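Local coordinates for protein PrgZ (Enterococcus faecalis, PDB 4FAJ) that binds peptide pheromone as a membrane-anchored extracellular receptor of the solute-binding protein 5 family and probably takes part in peptide import, at residues A[360-372]-A[378-390]. Sequence-based numbering, arbitrary orientation.
Sequences SVASVGVVPKEMA and KKDFANEKLVEFN. With ZN (zinc ion), chain H.
An Asx turn headed by Asp-380 in the loop 378-390 presents its carboxylate to Glu-370, in the loop that follows strand 361-362, both carboxylate oxygens being engaged. A chi1 of -166° turns CG away from the Asp-380 N and brings OD2 to the backbone N of Glu-370 at 2.7 Å, nearly straight (171° at the hydrogen) and on the syn side. OD1 closes the turn by taking Ala-382 N at 2.9 Å from above the carboxylate plane. A water accepts from Ala-372 N and lies within hydrogen-bonding distance of OD1 and Pro-368 O. The Asp-380 and Glu-370 side chains cross at about a right angle, OD2 lying 4.1 Å from OE1. Glu-370 holds a zinc ion with OE2 at 2.2 Å and, more loosely, OE1 at 2.7 Å, which would probably ease the repulsion between the two acids.

The two irregular segments belong to the connection from strand 361-362 to helix 391-402 in the solute-binding fold. Phe-381 N meets Ala-372 O at 2.9 Å, while its ring atoms CD2 and CE2 lie against Val-367, whose CG2 comes obliquely to within 3.6 Å of CE2. Lys-515 from helix 510-524 adds a cation-pi contact to this ring. Ala-382 CB sits against the carbonyl oxygens of Val-367 and Pro-368, and the Lys-369 CG methylene packs beside it. Farther along, Leu-386 N bonds to Val-364 O at 2.8 Å, and a second water donates to both Ser-363 O and Val-387 O.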
loop_
_atom_site.group_PDB
_atom_site.type_symbol
_atom_site.label_atom_id
_atom_site.label_comp_id
_atom_site.label_asym_id
_atom_site.label_seq_id
_atom_site.Cartn_x
_atom_site.Cartn_y
_atom_site.Cartn_z
ATOM N N SER A 360 -15.549 -7.849 -3.396
ATOM C CA SER A 360 -14.441 -7.607 -4.318
ATOM C C SER A 360 -15.006 -7.616 -5.737
ATOM O O SER A 360 -16.072 -8.201 -5.971
ATOM C CB SER A 360 -13.364 -8.678 -4.180
ATOM O OG SER A 360 -12.785 -8.663 -2.879
ATOM N N VAL A 361 -14.314 -6.969 -6.677
ATOM C CA VAL A 361 -14.790 -6.930 -8.065
ATOM C C VAL A 361 -13.651 -7.158 -9.064
ATOM O O VAL A 361 -12.493 -6.873 -8.773
ATOM C CB VAL A 361 -15.518 -5.607 -8.377
ATOM C CG1 VAL A 361 -16.719 -5.411 -7.432
ATOM C CG2 VAL A 361 -14.562 -4.433 -8.280
ATOM N N ALA A 362 -13.994 -7.692 -10.231
ATOM C CA ALA A 362 -13.030 -7.882 -11.312
ATOM C C ALA A 362 -12.328 -6.575 -11.656
ATOM O O ALA A 362 -12.961 -5.499 -11.665
ATOM C CB ALA A 362 -13.723 -8.442 -12.559
ATOM N N SER A 363 -11.025 -6.666 -11.932
ATOM C CA SER A 363 -10.256 -5.519 -12.419
ATOM C C SER A 363 -10.671 -5.205 -13.852
ATOM O O SER A 363 -10.915 -6.121 -14.640
ATOM C CB SER A 363 -8.748 -5.820 -12.412
ATOM O OG SER A 363 -8.200 -5.898 -11.103
ATOM N N VAL A 364 -10.758 -3.916 -14.179
ATOM C CA VAL A 364 -10.956 -3.468 -15.567
ATOM C C VAL A 364 -9.672 -2.881 -16.149
ATOM O O VAL A 364 -9.600 -2.577 -17.329
ATOM C CB VAL A 364 -12.066 -2.409 -15.677
ATOM C CG1 VAL A 364 -13.432 -3.021 -15.321
ATOM C CG2 VAL A 364 -11.752 -1.176 -14.813
ATOM N N GLY A 365 -8.672 -2.699 -15.313
ATOM C CA GLY A 365 -7.389 -2.150 -15.733
ATOM C C GLY A 365 -6.446 -2.202 -14.545
ATOM O O GLY A 365 -6.752 -2.833 -13.521
ATOM N N VAL A 366 -5.301 -1.540 -14.665
ATOM C CA VAL A 366 -4.355 -1.445 -13.548
ATOM C C VAL A 366 -4.973 -0.617 -12.412
ATOM O O VAL A 366 -4.871 -0.987 -11.239
ATOM C CB VAL A 366 -3.025 -0.820 -14.022
ATOM C CG1 VAL A 366 -2.117 -0.453 -12.874
ATOM C CG2 VAL A 366 -2.310 -1.772 -15.021
ATOM N N VAL A 367 -5.603 0.496 -12.775
ATOM C CA VAL A 367 -6.150 1.442 -11.803
ATOM C C VAL A 367 -7.535 0.968 -11.387
ATOM O O VAL A 367 -8.327 0.574 -12.247
ATOM C CB VAL A 367 -6.248 2.874 -12.379
ATOM C CG1 VAL A 367 -6.891 3.815 -11.375
ATOM C CG2 VAL A 367 -4.866 3.387 -12.763
ATOM N N PRO A 368 -7.813 0.954 -10.068
ATOM C CA PRO A 368 -9.128 0.537 -9.584
ATOM C C PRO A 368 -10.241 1.574 -9.771
ATOM O O PRO A 368 -9.970 2.744 -9.957
ATOM C CB PRO A 368 -8.894 0.294 -8.098
ATOM C CG PRO A 368 -7.735 1.168 -7.729
ATOM C CD PRO A 368 -6.880 1.251 -8.954
ATOM N N LYS A 369 -11.489 1.108 -9.707
ATOM C CA LYS A 369 -12.659 1.982 -9.817
ATOM C C LYS A 369 -12.926 2.717 -8.508
ATOM O O LYS A 369 -12.478 2.282 -7.431
ATOM C CB LYS A 369 -13.899 1.163 -10.204
ATOM C CG LYS A 369 -13.828 0.580 -11.589
ATOM C CD LYS A 369 -14.778 -0.607 -11.795
ATOM C CE LYS A 369 -16.031 -0.252 -12.530
ATOM N NZ LYS A 369 -16.706 -1.523 -13.001
ATOM N N GLU A 370 -13.661 3.824 -8.624
ATOM C CA GLU A 370 -14.147 4.629 -7.490
ATOM C C GLU A 370 -13.035 5.314 -6.702
ATOM O O GLU A 370 -13.235 5.678 -5.552
ATOM C CB GLU A 370 -15.003 3.805 -6.503
ATOM C CG GLU A 370 -15.966 2.816 -7.113
ATOM C CD GLU A 370 -16.925 3.437 -8.081
ATOM O OE1 GLU A 370 -17.261 4.642 -7.930
ATOM O OE2 GLU A 370 -17.367 2.705 -8.999
ATOM N N MET A 371 -11.868 5.481 -7.307
ATOM C CA MET A 371 -10.729 6.071 -6.626
ATOM C C MET A 371 -10.542 7.505 -7.089
ATOM O O MET A 371 -10.524 8.428 -6.274
ATOM C CB MET A 371 -9.462 5.257 -6.921
ATOM C CG MET A 371 -8.171 5.782 -6.310
ATOM S SD MET A 371 -6.723 5.031 -7.099
ATOM C CE MET A 371 -6.508 6.076 -8.544
ATOM N N ALA A 372 -10.379 7.681 -8.395
ATOM C CA ALA A 372 -10.004 8.973 -8.966
ATOM C C ALA A 372 -11.010 9.406 -10.020
ATOM O O ALA A 372 -11.333 8.638 -10.928
ATOM C CB ALA A 372 -8.634 8.885 -9.573
ATOM N N LYS A 378 -15.982 14.778 -14.092
ATOM C CA LYS A 378 -16.378 13.903 -12.980
ATOM C C LYS A 378 -16.355 12.397 -13.291
ATOM O O LYS A 378 -16.815 11.601 -12.478
ATOM C CB LYS A 378 -17.756 14.310 -12.426
ATOM C CG LYS A 378 -17.923 15.808 -12.149
ATOM C CD LYS A 378 -16.810 16.350 -11.256
ATOM C CE LYS A 378 -17.033 17.821 -10.891
ATOM N NZ LYS A 378 -16.999 18.722 -12.088
ATOM N N LYS A 379 -15.795 12.006 -14.435
ATOM C CA LYS A 379 -15.758 10.593 -14.826
ATOM C C LYS A 379 -14.670 9.841 -14.043
ATOM O O LYS A 379 -13.581 10.363 -13.833
ATOM C CB LYS A 379 -15.465 10.436 -16.321
ATOM C CG LYS A 379 -16.527 10.934 -17.281
ATOM C CD LYS A 379 -15.966 10.840 -18.717
ATOM C CE LYS A 379 -16.995 11.175 -19.779
ATOM N NZ LYS A 379 -16.617 10.554 -21.072
ATOM N N ASP A 380 -14.988 8.619 -13.624
ATOM C CA ASP A 380 -14.017 7.694 -13.027
ATOM C C ASP A 380 -12.884 7.478 -14.032
ATOM O O ASP A 380 -13.155 7.313 -15.218
ATOM C CB ASP A 380 -14.724 6.359 -12.703
ATOM C CG ASP A 380 -13.918 5.457 -11.786
ATOM O OD1 ASP A 380 -12.672 5.424 -11.872
ATOM O OD2 ASP A 380 -14.542 4.725 -10.991
ATOM N N PHE A 381 -11.632 7.486 -13.570
ATOM C CA PHE A 381 -10.466 7.194 -14.436
ATOM C C PHE A 381 -10.545 5.780 -15.014
ATOM O O PHE A 381 -10.152 5.517 -16.169
ATOM C CB PHE A 381 -9.164 7.335 -13.638
ATOM C CG PHE A 381 -7.910 7.131 -14.456
ATOM C CD1 PHE A 381 -7.336 8.183 -15.149
ATOM C CD2 PHE A 381 -7.277 5.896 -14.495
ATOM C CE1 PHE A 381 -6.164 8.006 -15.879
ATOM C CE2 PHE A 381 -6.123 5.717 -15.259
ATOM C CZ PHE A 381 -5.574 6.784 -15.945
ATOM N N ALA A 382 -11.030 4.861 -14.188
ATOM C CA ALA A 382 -11.140 3.458 -14.572
ATOM C C ALA A 382 -12.491 3.218 -15.263
ATOM O O ALA A 382 -13.361 2.546 -14.727
ATOM C CB ALA A 382 -10.975 2.584 -13.326
ATOM N N ASN A 383 -12.670 3.775 -16.457
ATOM C CA ASN A 383 -13.964 3.690 -17.143
ATOM C C ASN A 383 -13.948 2.894 -18.445
ATOM O O ASN A 383 -14.879 2.995 -19.255
ATOM C CB ASN A 383 -14.534 5.088 -17.377
ATOM C CG ASN A 383 -13.676 5.936 -18.280
ATOM O OD1 ASN A 383 -12.530 5.609 -18.585
ATOM N ND2 ASN A 383 -14.228 7.064 -18.698
ATOM N N GLU A 384 -12.891 2.104 -18.636
ATOM C CA GLU A 384 -12.747 1.255 -19.816
ATOM C C GLU A 384 -12.438 -0.167 -19.386
ATOM O O GLU A 384 -11.652 -0.383 -18.463
ATOM C CB GLU A 384 -11.608 1.762 -20.704
ATOM C CG GLU A 384 -11.916 3.028 -21.451
ATOM C CD GLU A 384 -10.776 3.458 -22.352
ATOM O OE1 GLU A 384 -10.337 2.645 -23.189
ATOM O OE2 GLU A 384 -10.324 4.616 -22.237
ATOM N N LYS A 385 -13.060 -1.141 -20.049
ATOM C CA LYS A 385 -12.800 -2.537 -19.775
ATOM C C LYS A 385 -11.576 -2.969 -20.602
ATOM O O LYS A 385 -11.708 -3.462 -21.727
ATOM C CB LYS A 385 -14.032 -3.383 -20.109
ATOM C CG LYS A 385 -14.023 -4.756 -19.462
ATOM C CD LYS A 385 -15.263 -5.531 -19.853
ATOM C CE LYS A 385 -15.606 -6.607 -18.843
ATOM N NZ LYS A 385 -16.955 -7.186 -19.137
ATOM N N LEU A 386 -10.392 -2.792 -20.026
ATOM C CA LEU A 386 -9.120 -2.968 -20.751
ATOM C C LEU A 386 -8.557 -4.390 -20.691
ATOM O O LEU A 386 -7.675 -4.736 -21.478
ATOM C CB LEU A 386 -8.080 -1.974 -20.229
ATOM C CG LEU A 386 -8.351 -0.478 -20.450
ATOM C CD1 LEU A 386 -7.275 0.338 -19.748
ATOM C CD2 LEU A 386 -8.422 -0.110 -21.938
ATOM N N VAL A 387 -9.042 -5.191 -19.740
ATOM C CA VAL A 387 -8.695 -6.600 -19.650
ATOM C C VAL A 387 -9.972 -7.399 -19.482
ATOM O O VAL A 387 -10.924 -6.927 -18.852
ATOM C CB VAL A 387 -7.720 -6.902 -18.479
ATOM C CG1 VAL A 387 -6.373 -6.220 -18.713
ATOM C CG2 VAL A 387 -8.300 -6.478 -17.131
ATOM N N GLU A 388 -9.999 -8.593 -20.064
ATOM C CA GLU A 388 -11.149 -9.482 -19.922
ATOM C C GLU A 388 -10.792 -10.902 -20.335
ATOM O O GLU A 388 -10.134 -11.106 -21.364
ATOM C CB GLU A 388 -12.321 -9.003 -20.781
ATOM C CG GLU A 388 -13.632 -9.740 -20.490
ATOM C CD GLU A 388 -14.809 -9.179 -21.266
ATOM O OE1 GLU A 388 -14.646 -8.890 -22.470
ATOM O OE2 GLU A 388 -15.901 -9.021 -20.664
ATOM N N PHE A 389 -11.248 -11.859 -19.527
ATOM C CA PHE A 389 -11.191 -13.285 -19.834
ATOM C C PHE A 389 -11.608 -13.600 -21.265
ATOM O O PHE A 389 -12.675 -13.193 -21.716
ATOM C CB PHE A 389 -12.104 -14.043 -18.863
ATOM C CG PHE A 389 -12.067 -15.544 -19.012
ATOM C CD1 PHE A 389 -10.870 -16.237 -18.982
ATOM C CD2 PHE A 389 -13.256 -16.270 -19.123
ATOM C CE1 PHE A 389 -10.850 -17.634 -19.102
ATOM C CE2 PHE A 389 -13.241 -17.650 -19.238
ATOM C CZ PHE A 389 -12.040 -18.335 -19.224
ATOM N N ASN A 390 -10.748 -14.325 -21.974
ATOM C CA ASN A 390 -11.061 -14.854 -23.294
ATOM C C ASN A 390 -10.208 -16.108 -23.512
ATOM O O ASN A 390 -9.094 -16.035 -24.024
ATOM C CB ASN A 390 -10.819 -13.792 -24.377
ATOM C CG ASN A 390 -11.407 -14.179 -25.723
ATOM O OD1 ASN A 390 -11.341 -15.338 -26.138
ATOM N ND2 ASN A 390 -11.979 -13.197 -26.424
HETATM ZN ZN ZN H . -18.563 4.037 -10.206
HETATM O O HOH W 1 -12.551 -6.933 -16.693
HETATM O O HOH W 2 -10.831 5.349 -10.005
#